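Local coordinates for DUF2235 domain-containing protein (Pseudomonas aeruginosa, PDB 4O5P) that probably hydrolyses membrane phospholipids as an alpha/beta-hydrolase-type effector, Tle1, delivered by the type VI secretion system, at residues F246-W249 with L250-L253; A542-D545 with R546-L550; E649-V652 with A653-E657. All blocks are in the same frame, centred on the assembly; numbering follows the deposited sequence.

The three contacts are turns of three separate helices and follow one another along the chain: contact 1 on helix 238-254, contact 2 on helix 538-550 and contact 3 on helix 649-657. Their centres lie about 50 Å (1 and 2), 42 Å (1 and 3) and 43 Å (2 and 3) apart, and nowhere do they touch. Contact 1 packs against strand 225-236 of the mixed, largely parallel sheet; contacts 2 and 3, both within the Tle1-like C-terminal domain, lie across the chain's centre from it. Contacts 1 and 3 are buried and contact 2 is at the surface, so the three sample the probable hydrolase core and helices of the C-terminal domain.

Contact 1 of 3, residues F246-W249 with L250-L253; sequences FANW and LQEL
Phe246 and Leu250, one helical turn apart, form the apolar part of this local contact. Their side chains run side by side in the same direction, and CE1 of Phe246 lies 4.0 Å from CD2 of Leu250. Both side chains have CG anti to the backbone N (chi1 168° for Phe246), which is consistent with the shared direction. The pair packs against Leu231 of strand 225-236, while Leu150 and Leu153 of helix 139-162 meet Phe246 and Leu250 respectively.

The polar part centres on a water. It lies within hydrogen-bonding distance of both OD1 of Asn248, at 3.0 Å, and OE1 of Gln251, at 3.1 Å, two side-chain oxygens that are themselves 3.9 Å apart. The two amide planes are moderately inclined to each other. Their nitrogens turn to backbone carbonyls elsewhere: ND2 of Asn248 to Thr305 and Arg307, NE2 of Gln251 to Asp310. These N-H bonds should fix the rotation of each amide, with the water as a likely addition.

A charged and aromatic cluster occupies another side of the helix. The Glu252 carboxylate lies beside the Trp249 indole with planes 15° apart, and its OE2 is 3.7 Å from CB of Trp249. Arg199 of helix 195-219 ties the two together, making a salt bridge to OE1 of Glu252 and a cation-pi contact with Trp249.

Backbone bonds complete the turn, among them Glu252 N to Asn248 O at 2.9 Å, nearly straight at 170°. These i to i+4 bonds define an alpha-helix with an apolar side toward the sheet. Helix 238-254 follows strand 225-236 through a probable GxSxG nucleophile elbow (Gly235, Ser237, Gly239), the strand-elbow-helix unit characteristic of the alpha/beta-hydrolase fold.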
ATOM      1  N   PHE A 246      -3.962   5.517  10.220  1.00 15.25           N
ATOM      2  CA  PHE A 246      -5.297   5.977  10.615  1.00 14.13           C
ATOM      3  C   PHE A 246      -5.697   5.430  11.990  1.00 17.18           C
ATOM      4  O   PHE A 246      -6.093   6.182  12.879  1.00 15.75           O
ATOM      5  CB  PHE A 246      -6.310   5.558   9.542  1.00 15.78           C
ATOM      6  CG  PHE A 246      -7.758   5.722   9.938  1.00 19.27           C
ATOM      7  CD1 PHE A 246      -8.447   4.682  10.572  1.00 17.90           C
ATOM      8  CD2 PHE A 246      -8.443   6.886   9.631  1.00 15.36           C
ATOM      9  CE1 PHE A 246      -9.775   4.823  10.916  1.00 19.38           C
ATOM     10  CE2 PHE A 246      -9.781   7.037   9.969  1.00 20.74           C
ATOM     11  CZ  PHE A 246     -10.453   6.002  10.619  1.00 20.54           C
ATOM     12  N   ALA A 247      -5.584   4.122  12.169  1.00 14.95           N
ATOM     13  CA  ALA A 247      -5.919   3.489  13.443  1.00 15.47           C
ATOM     14  C   ALA A 247      -5.121   4.099  14.596  1.00 16.23           C
ATOM     15  O   ALA A 247      -5.702   4.434  15.644  1.00 17.14           O
ATOM     16  CB  ALA A 247      -5.701   1.981  13.370  1.00 14.06           C
ATOM     17  N   ASN A 248      -3.807   4.253  14.412  1.00 16.48           N
ATOM     18  CA  ASN A 248      -2.994   4.914  15.446  1.00 15.73           C
ATOM     19  C   ASN A 248      -3.322   6.391  15.730  1.00 18.56           C
ATOM     20  O   ASN A 248      -3.433   6.800  16.895  1.00 21.77           O
ATOM     21  CB  ASN A 248      -1.495   4.750  15.161  1.00 16.19           C
ATOM     22  CG  ASN A 248      -0.984   3.378  15.556  1.00 19.55           C
ATOM     23  OD1 ASN A 248      -1.231   2.913  16.671  1.00 20.41           O
ATOM     24  ND2 ASN A 248      -0.313   2.700  14.628  1.00 16.87           N
ATOM     25  N   TRP A 249      -3.449   7.201  14.684  1.00 17.88           N
ATOM     26  CA  TRP A 249      -3.841   8.606  14.860  1.00 19.92           C
ATOM     27  C   TRP A 249      -5.232   8.742  15.508  1.00 18.51           C
ATOM     28  O   TRP A 249      -5.507   9.681  16.274  1.00 20.37           O
ATOM     29  CB  TRP A 249      -3.789   9.353  13.516  1.00 15.94           C
ATOM     30  CG  TRP A 249      -2.404   9.412  12.919  1.00 18.73           C
ATOM     31  CD1 TRP A 249      -1.252   8.864  13.439  1.00 17.43           C
ATOM     32  CD2 TRP A 249      -2.019  10.052  11.689  1.00 19.31           C
ATOM     33  NE1 TRP A 249      -0.188   9.130  12.605  1.00 19.69           N
ATOM     34  CE2 TRP A 249      -0.629   9.850  11.525  1.00 16.83           C
ATOM     35  CE3 TRP A 249      -2.712  10.779  10.715  1.00 19.00           C
ATOM     36  CZ2 TRP A 249       0.078  10.353  10.427  1.00 20.12           C
ATOM     37  CZ3 TRP A 249      -2.006  11.280   9.620  1.00 18.70           C
ATOM     38  CH2 TRP A 249      -0.626  11.054   9.484  1.00 19.05           C
ATOM     39  N   LEU A 250      -6.108   7.790  15.226  1.00 21.33           N
ATOM     40  CA  LEU A 250      -7.440   7.828  15.793  1.00 18.33           C
ATOM     41  C   LEU A 250      -7.349   7.491  17.277  1.00 22.30           C
ATOM     42  O   LEU A 250      -7.989   8.142  18.120  1.00 20.96           O
ATOM     43  CB  LEU A 250      -8.365   6.874  15.054  1.00 15.87           C
ATOM     44  CG  LEU A 250      -9.794   6.772  15.586  1.00 20.32           C
ATOM     45  CD1 LEU A 250     -10.482   8.144  15.565  1.00 19.82           C
ATOM     46  CD2 LEU A 250     -10.574   5.767  14.760  1.00 19.51           C
ATOM     47  N   GLN A 251      -6.533   6.490  17.594  1.00 19.87           N
ATOM     48  CA  GLN A 251      -6.360   6.100  18.987  1.00 21.93           C
ATOM     49  C   GLN A 251      -5.789   7.249  19.798  1.00 23.03           C
ATOM     50  O   GLN A 251      -6.274   7.536  20.900  1.00 22.57           O
ATOM     51  CB  GLN A 251      -5.449   4.885  19.115  1.00 22.76           C
ATOM     52  CG  GLN A 251      -5.381   4.361  20.527  1.00 24.03           C
ATOM     53  CD  GLN A 251      -4.347   3.271  20.700  1.00 28.73           C
ATOM     54  OE1 GLN A 251      -3.339   3.224  19.981  1.00 24.21           O
ATOM     55  NE2 GLN A 251      -4.585   2.386  21.667  1.00 23.30           N
ATOM     56  N   GLU A 252      -4.767   7.895  19.243  1.00 21.48           N
ATOM     57  CA  GLU A 252      -4.161   9.076  19.839  1.00 23.65           C
ATOM     58  C   GLU A 252      -5.207  10.180  20.075  1.00 22.72           C
ATOM     59  O   GLU A 252      -5.218  10.820  21.132  1.00 20.39           O
ATOM     60  CB  GLU A 252      -3.009   9.578  18.939  1.00 21.74           C
ATOM     61  CG  GLU A 252      -3.177  11.016  18.441  1.00 28.25           C
ATOM     62  CD  GLU A 252      -2.583  11.272  17.046  1.00 32.62           C
ATOM     63  OE1 GLU A 252      -1.398  10.889  16.809  1.00 28.79           O
ATOM     64  OE2 GLU A 252      -3.307  11.877  16.201  1.00 26.22           O
ATOM     65  N   LEU A 253      -6.087  10.391  19.095  1.00 19.39           N
ATOM     66  CA  LEU A 253      -7.098  11.448  19.193  1.00 23.42           C
ATOM     67  C   LEU A 253      -8.213  11.182  20.209  1.00 25.42           C
ATOM     68  O   LEU A 253      -8.810  12.121  20.756  1.00 23.02           O
ATOM     69  CB  LEU A 253      -7.746  11.666  17.834  1.00 21.40           C
ATOM     70  CG  LEU A 253      -7.060  12.679  16.929  1.00 25.83           C
ATOM     71  CD1 LEU A 253      -7.480  12.459  15.485  1.00 26.25           C
ATOM     72  CD2 LEU A 253      -7.423  14.081  17.383  1.00 24.09           C
TER
HETATM   73  O   HOH W   1      -1.295   5.142  18.684  1.00 28.38           O

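Contact 2 of 3, residues A542-D545 with R546-L550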
ATOM      1  N   ALA A 542      -3.693  19.581 -34.853  1.00 33.40           N
ATOM      2  CA  ALA A 542      -3.587  18.611 -35.943  1.00 34.76           C
ATOM      3  C   ALA A 542      -3.202  17.245 -35.366  1.00 33.51           C
ATOM      4  O   ALA A 542      -3.808  16.222 -35.709  1.00 39.77           O
ATOM      5  CB  ALA A 542      -2.581  19.069 -36.986  1.00 32.84           C
ATOM      6  N   GLU A 543      -2.222  17.243 -34.464  1.00 31.31           N
ATOM      7  CA  GLU A 543      -1.819  16.018 -33.778  1.00 36.26           C
ATOM      8  C   GLU A 543      -2.958  15.400 -32.963  1.00 35.93           C
ATOM      9  O   GLU A 543      -3.157  14.178 -32.994  1.00 36.99           O
ATOM     10  CB  GLU A 543      -0.618  16.285 -32.878  1.00 33.52           C
ATOM     11  CG  GLU A 543       0.718  16.139 -33.582  1.00 36.75           C
ATOM     12  CD  GLU A 543       1.181  14.693 -33.731  1.00 37.81           C
ATOM     13  OE1 GLU A 543       2.166  14.464 -34.468  1.00 40.69           O
ATOM     14  OE2 GLU A 543       0.586  13.785 -33.109  1.00 42.16           O
ATOM     15  N   TRP A 544      -3.705  16.250 -32.256  1.00 31.60           N
ATOM     16  CA  TRP A 544      -4.843  15.815 -31.457  1.00 34.22           C
ATOM     17  C   TRP A 544      -5.816  15.046 -32.333  1.00 35.53           C
ATOM     18  O   TRP A 544      -6.220  13.935 -31.992  1.00 31.43           O
ATOM     19  CB  TRP A 544      -5.541  17.007 -30.787  1.00 32.29           C
ATOM     20  CG  TRP A 544      -6.872  16.647 -30.175  1.00 33.92           C
ATOM     21  CD1 TRP A 544      -8.088  16.633 -30.798  1.00 33.14           C
ATOM     22  CD2 TRP A 544      -7.115  16.239 -28.820  1.00 29.76           C
ATOM     23  NE1 TRP A 544      -9.071  16.245 -29.913  1.00 32.76           N
ATOM     24  CE2 TRP A 544      -8.497  15.999 -28.694  1.00 32.06           C
ATOM     25  CE3 TRP A 544      -6.297  16.062 -27.701  1.00 31.22           C
ATOM     26  CZ2 TRP A 544      -9.079  15.582 -27.492  1.00 38.24           C
ATOM     27  CZ3 TRP A 544      -6.877  15.647 -26.510  1.00 34.95           C
ATOM     28  CH2 TRP A 544      -8.252  15.413 -26.415  1.00 32.20           C
ATOM     29  N   ASP A 545      -6.154  15.617 -33.486  1.00 33.95           N
ATOM     30  CA  ASP A 545      -7.110  14.978 -34.391  1.00 35.56           C
ATOM     31  C   ASP A 545      -6.580  13.715 -35.099  1.00 35.33           C
ATOM     32  O   ASP A 545      -7.346  12.758 -35.321  1.00 38.64           O
ATOM     33  CB  ASP A 545      -7.643  15.996 -35.398  1.00 40.64           C
ATOM     34  CG  ASP A 545      -8.274  17.198 -34.721  1.00 40.66           C
ATOM     35  OD1 ASP A 545      -8.984  17.009 -33.711  1.00 39.50           O
ATOM     36  OD2 ASP A 545      -8.051  18.333 -35.197  1.00 41.99           O
ATOM     37  N   ARG A 546      -5.289  13.707 -35.443  1.00 34.35           N
ATOM     38  CA  ARG A 546      -4.625  12.473 -35.889  1.00 37.02           C
ATOM     39  C   ARG A 546      -4.845  11.374 -34.854  1.00 35.85           C
ATOM     40  O   ARG A 546      -5.176  10.235 -35.189  1.00 33.81           O
ATOM     41  CB  ARG A 546      -3.111  12.674 -36.028  1.00 36.93           C
ATOM     42  CG  ARG A 546      -2.653  13.412 -37.277  1.00 41.43           C
ATOM     43  CD  ARG A 546      -1.162  13.190 -37.521  1.00 40.40           C
ATOM     44  NE  ARG A 546      -0.299  14.199 -36.901  1.00 39.59           N
ATOM     45  CZ  ARG A 546      -0.092  15.423 -37.395  1.00 39.87           C
ATOM     46  NH1 ARG A 546      -0.711  15.827 -38.501  1.00 37.76           N
ATOM     47  NH2 ARG A 546       0.723  16.262 -36.774  1.00 34.40           N
ATOM     48  N   ASN A 547      -4.650  11.741 -33.590  1.00 37.90           N
ATOM     49  CA  ASN A 547      -4.731  10.803 -32.470  1.00 34.34           C
ATOM     50  C   ASN A 547      -6.144  10.297 -32.224  1.00 34.58           C
ATOM     51  O   ASN A 547      -6.368   9.095 -32.033  1.00 33.55           O
ATOM     52  CB  ASN A 547      -4.158  11.459 -31.208  1.00 30.73           C
ATOM     53  CG  ASN A 547      -2.665  11.659 -31.299  1.00 29.99           C
ATOM     54  OD1 ASN A 547      -1.978  10.912 -31.998  1.00 30.98           O
ATOM     55  ND2 ASN A 547      -2.151  12.669 -30.608  1.00 27.89           N
ATOM     56  N   VAL A 548      -7.094  11.226 -32.235  1.00 31.52           N
ATOM     57  CA  VAL A 548      -8.507  10.904 -32.107  1.00 33.20           C
ATOM     58  C   VAL A 548      -8.938   9.998 -33.250  1.00 36.13           C
ATOM     59  O   VAL A 548      -9.868   9.210 -33.109  1.00 37.06           O
ATOM     60  CB  VAL A 548      -9.359  12.188 -32.076  1.00 33.56           C
ATOM     61  CG1 VAL A 548     -10.847  11.869 -32.046  1.00 38.32           C
ATOM     62  CG2 VAL A 548      -8.979  13.027 -30.878  1.00 36.95           C
ATOM     63  N   ALA A 549      -8.246  10.099 -34.383  1.00 35.86           N
ATOM     64  CA  ALA A 549      -8.538   9.220 -35.506  1.00 32.67           C
ATOM     65  C   ALA A 549      -7.908   7.841 -35.315  1.00 33.58           C
ATOM     66  O   ALA A 549      -8.502   6.825 -35.681  1.00 34.64           O
ATOM     67  CB  ALA A 549      -8.081   9.857 -36.822  1.00 34.49           C
ATOM     68  N   LEU A 550      -6.708   7.810 -34.742  1.00 32.58           N
ATOM     69  CA  LEU A 550      -6.001   6.557 -34.493  1.00 31.30           C
ATOM     70  C   LEU A 550      -6.754   5.635 -33.519  1.00 34.17           C
ATOM     71  O   LEU A 550      -6.554   4.427 -33.525  1.00 32.36           O
ATOM     72  CB  LEU A 550      -4.561   6.821 -34.038  1.00 30.48           C
ATOM     73  CG  LEU A 550      -3.649   7.420 -35.120  1.00 32.12           C
ATOM     74  CD1 LEU A 550      -2.404   8.081 -34.536  1.00 33.12           C
ATOM     75  CD2 LEU A 550      -3.270   6.367 -36.164  1.00 32.55           C
TER
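Two bends bring Glu543 and Arg546 together: the glutamate chain folds at chi2 (-80°) and the arginine chain at chi3 (-91°), returning the guanidinium over the preceding turn. The result is an i to i+3 salt bridge on the surface of alpha-helix 538-550. OE1 of Glu543 lies 3.3 Å from NH2 of Arg546 and 3.5 Å from NE of Arg546; both hydrogen bonds are weak. The oxygen sits in plane at the guanidinium edge, while the carboxylate is turned perpendicular to it. One guanidinium face rests over backbone atoms C of Ala542 and N of Glu543.

Elsewhere on the helix Trp544 reaches Val548, one turn on, and also packs on Leu516 and Arg520 of helix 507-528. Asn547 meets Ala512 and Leu516 of that same helix, so these residues dock helix 538-550 while the salt bridge stays at the surface. Backbone bonds such as Arg546 N to Ala542 O, 2.9 Å, hold the turns in step. The indole contact is a CH-pi interaction: CG2 of Val548 stands over one face of Trp544, 3.7 Å from the centroid of the five-membered ring and 25° off its normal.

Contact 3 of 3, residues E649-V652 with A653-E657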
ATOM      1  N   GLU A 649       0.347 -30.796 -11.312  1.00 20.07           N
ATOM      2  CA  GLU A 649      -0.268 -30.116 -12.449  1.00 22.16           C
ATOM      3  C   GLU A 649      -1.031 -28.883 -12.017  1.00 19.94           C
ATOM      4  O   GLU A 649      -0.903 -27.816 -12.613  1.00 17.43           O
ATOM      5  CB  GLU A 649      -1.223 -31.063 -13.190  1.00 21.70           C
ATOM      6  CG  GLU A 649      -0.530 -32.217 -13.888  1.00 19.15           C
ATOM      7  CD  GLU A 649      -0.155 -33.342 -12.925  1.00 23.08           C
ATOM      8  OE1 GLU A 649      -0.819 -33.504 -11.875  1.00 21.11           O
ATOM      9  OE2 GLU A 649       0.824 -34.056 -13.223  1.00 25.28           O
ATOM     10  N   LYS A 650      -1.838 -29.042 -10.978  1.00 19.23           N
ATOM     11  CA  LYS A 650      -2.690 -27.957 -10.534  1.00 20.24           C
ATOM     12  C   LYS A 650      -1.843 -26.784 -10.026  1.00 18.33           C
ATOM     13  O   LYS A 650      -2.178 -25.624 -10.284  1.00 17.08           O
ATOM     14  CB  LYS A 650      -3.701 -28.466  -9.498  1.00 20.12           C
ATOM     15  CG  LYS A 650      -4.882 -29.216 -10.122  1.00 25.32           C
ATOM     16  CD  LYS A 650      -5.540 -28.378 -11.231  1.00 27.60           C
ATOM     17  CE  LYS A 650      -6.907 -28.941 -11.678  1.00 39.43           C
ATOM     18  NZ  LYS A 650      -7.576 -28.067 -12.705  1.00 36.81           N
ATOM     19  N   LEU A 651      -0.723 -27.095  -9.366  1.00 17.20           N
ATOM     20  CA  LEU A 651       0.198 -26.077  -8.869  1.00 14.36           C
ATOM     21  C   LEU A 651       0.863 -25.285 -10.008  1.00 18.43           C
ATOM     22  O   LEU A 651       0.798 -24.025 -10.049  1.00 15.90           O
ATOM     23  CB  LEU A 651       1.251 -26.729  -7.975  1.00 12.81           C
ATOM     24  CG  LEU A 651       2.266 -25.793  -7.321  1.00 13.87           C
ATOM     25  CD1 LEU A 651       1.554 -24.767  -6.420  1.00 14.58           C
ATOM     26  CD2 LEU A 651       3.307 -26.589  -6.532  1.00 14.23           C
ATOM     27  N   VAL A 652       1.488 -26.020 -10.941  1.00 17.17           N
ATOM     28  CA  VAL A 652       2.090 -25.397 -12.119  1.00 15.72           C
ATOM     29  C   VAL A 652       1.057 -24.559 -12.895  1.00 16.83           C
ATOM     30  O   VAL A 652       1.365 -23.455 -13.338  1.00 17.02           O
ATOM     31  CB  VAL A 652       2.801 -26.423 -13.050  1.00 16.88           C
ATOM     32  CG1 VAL A 652       3.347 -25.730 -14.301  1.00 13.74           C
ATOM     33  CG2 VAL A 652       3.951 -27.105 -12.325  1.00 16.49           C
ATOM     34  N   ALA A 653      -0.168 -25.065 -13.030  1.00 14.35           N
ATOM     35  CA  ALA A 653      -1.228 -24.318 -13.712  1.00 15.56           C
ATOM     36  C   ALA A 653      -1.625 -23.044 -12.960  1.00 15.27           C
ATOM     37  O   ALA A 653      -1.968 -22.033 -13.581  1.00 13.20           O
ATOM     38  CB  ALA A 653      -2.444 -25.189 -13.955  1.00 15.99           C
ATOM     39  N   LEU A 654      -1.586 -23.085 -11.631  1.00 16.09           N
ATOM     40  CA  LEU A 654      -1.821 -21.862 -10.858  1.00 14.89           C
ATOM     41  C   LEU A 654      -0.775 -20.809 -11.202  1.00 15.16           C
ATOM     42  O   LEU A 654      -1.118 -19.646 -11.427  1.00 14.54           O
ATOM     43  CB  LEU A 654      -1.773 -22.137  -9.363  1.00 13.64           C
ATOM     44  CG  LEU A 654      -2.131 -20.939  -8.474  1.00 17.05           C
ATOM     45  CD1 LEU A 654      -3.648 -20.762  -8.407  1.00 17.05           C
ATOM     46  CD2 LEU A 654      -1.559 -21.109  -7.064  1.00 15.77           C
ATOM     47  N   PHE A 655       0.499 -21.201 -11.239  1.00 14.37           N
ATOM     48  CA  PHE A 655       1.528 -20.204 -11.603  1.00 15.80           C
ATOM     49  C   PHE A 655       1.450 -19.738 -13.053  1.00 15.62           C
ATOM     50  O   PHE A 655       1.721 -18.558 -13.347  1.00 15.37           O
ATOM     51  CB  PHE A 655       2.945 -20.691 -11.268  1.00 14.95           C
ATOM     52  CG  PHE A 655       3.225 -20.707  -9.791  1.00 15.70           C
ATOM     53  CD1 PHE A 655       3.593 -19.542  -9.133  1.00 14.26           C
ATOM     54  CD2 PHE A 655       3.098 -21.874  -9.062  1.00 15.60           C
ATOM     55  CE1 PHE A 655       3.843 -19.539  -7.769  1.00 13.51           C
ATOM     56  CE2 PHE A 655       3.342 -21.883  -7.685  1.00 18.36           C
ATOM     57  CZ  PHE A 655       3.716 -20.709  -7.043  1.00 16.59           C
ATOM     58  N   ASP A 656       1.105 -20.661 -13.952  1.00 15.34           N
ATOM     59  CA  ASP A 656       0.875 -20.328 -15.365  1.00 17.43           C
ATOM     60  C   ASP A 656      -0.255 -19.318 -15.604  1.00 16.34           C
ATOM     61  O   ASP A 656      -0.059 -18.328 -16.302  1.00 15.58           O
ATOM     62  CB  ASP A 656       0.542 -21.591 -16.153  1.00 16.25           C
ATOM     63  CG  ASP A 656       1.759 -22.420 -16.513  1.00 17.47           C
ATOM     64  OD1 ASP A 656       2.881 -22.170 -16.012  1.00 16.08           O
ATOM     65  OD2 ASP A 656       1.574 -23.364 -17.307  1.00 17.88           O
ATOM     66  N   GLU A 657      -1.434 -19.586 -15.030  1.00 14.16           N
ATOM     67  CA  GLU A 657      -2.666 -18.878 -15.387  1.00 15.71           C
ATOM     68  C   GLU A 657      -3.288 -18.009 -14.278  1.00 16.01           C
ATOM     69  O   GLU A 657      -4.295 -17.340 -14.504  1.00 19.17           O
ATOM     70  CB  GLU A 657      -3.724 -19.876 -15.898  1.00 17.84           C
ATOM     71  CG  GLU A 657      -3.310 -20.647 -17.156  1.00 17.44           C
ATOM     72  CD  GLU A 657      -4.435 -21.516 -17.695  1.00 24.48           C
ATOM     73  OE1 GLU A 657      -5.385 -21.818 -16.939  1.00 25.94           O
ATOM     74  OE2 GLU A 657      -4.378 -21.886 -18.885  1.00 33.48           O
TER
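Leu651 and Phe655 meet one turn apart on helix 649-657, with CD1 of Leu651 lying 3.6 Å from CE2 of Phe655. The two side chains run alongside each other in the same direction although their first torsions differ. Leu651 has CG anti to its amide nitrogen (chi1 -178°), whereas in Phe655 CG is anti to the carbonyl carbon (chi1 -72°). The second setting also brings the ring back beside the previous turn, where CD2 of Phe655 is 3.3 Å from O of Leu651.

A second pair, Val652 and Asp656, is likewise side by side. OD1 of Asp656 has CG1 of Val652 at 4.0 Å, and O of Val652 comes nearer still, at 3.3 Å. Two acceptors meet there without a bond, so the carboxylate must find its partners elsewhere.

Both pairs are set in place by the main chain. Phe655 N binds O of Leu651 at 3.1 Å, and Asp656 N binds O of Val652 at 2.9 Å; each donor lies in the carbonyl plane of its acceptor. Ala653 N to Glu649 O, 2.9 Å, belongs to the same alpha-helical series at the start of the helix.

Further out, helix 469-487 packs against this side. Leu479 touches both Leu651 and Phe655, and the phenyl ring also meets Trp483 and, edge-to-face, His338. Helix 616-637 adds Leu637 against Leu651 and Val652.

The buried carboxylate of Asp656 is satisfied from helix 469-487: OD1 accepts from NE1 of Trp483, and OD2 forms a salt bridge with Arg487. Trp483 thus serves both pairs, packing on the phenyl ring while binding the acid. With an arginine and an indole N-H to compensate it, Asp656 is probably ionised despite its burial, a charged tie beside the apolar Leu651-Phe655 packing.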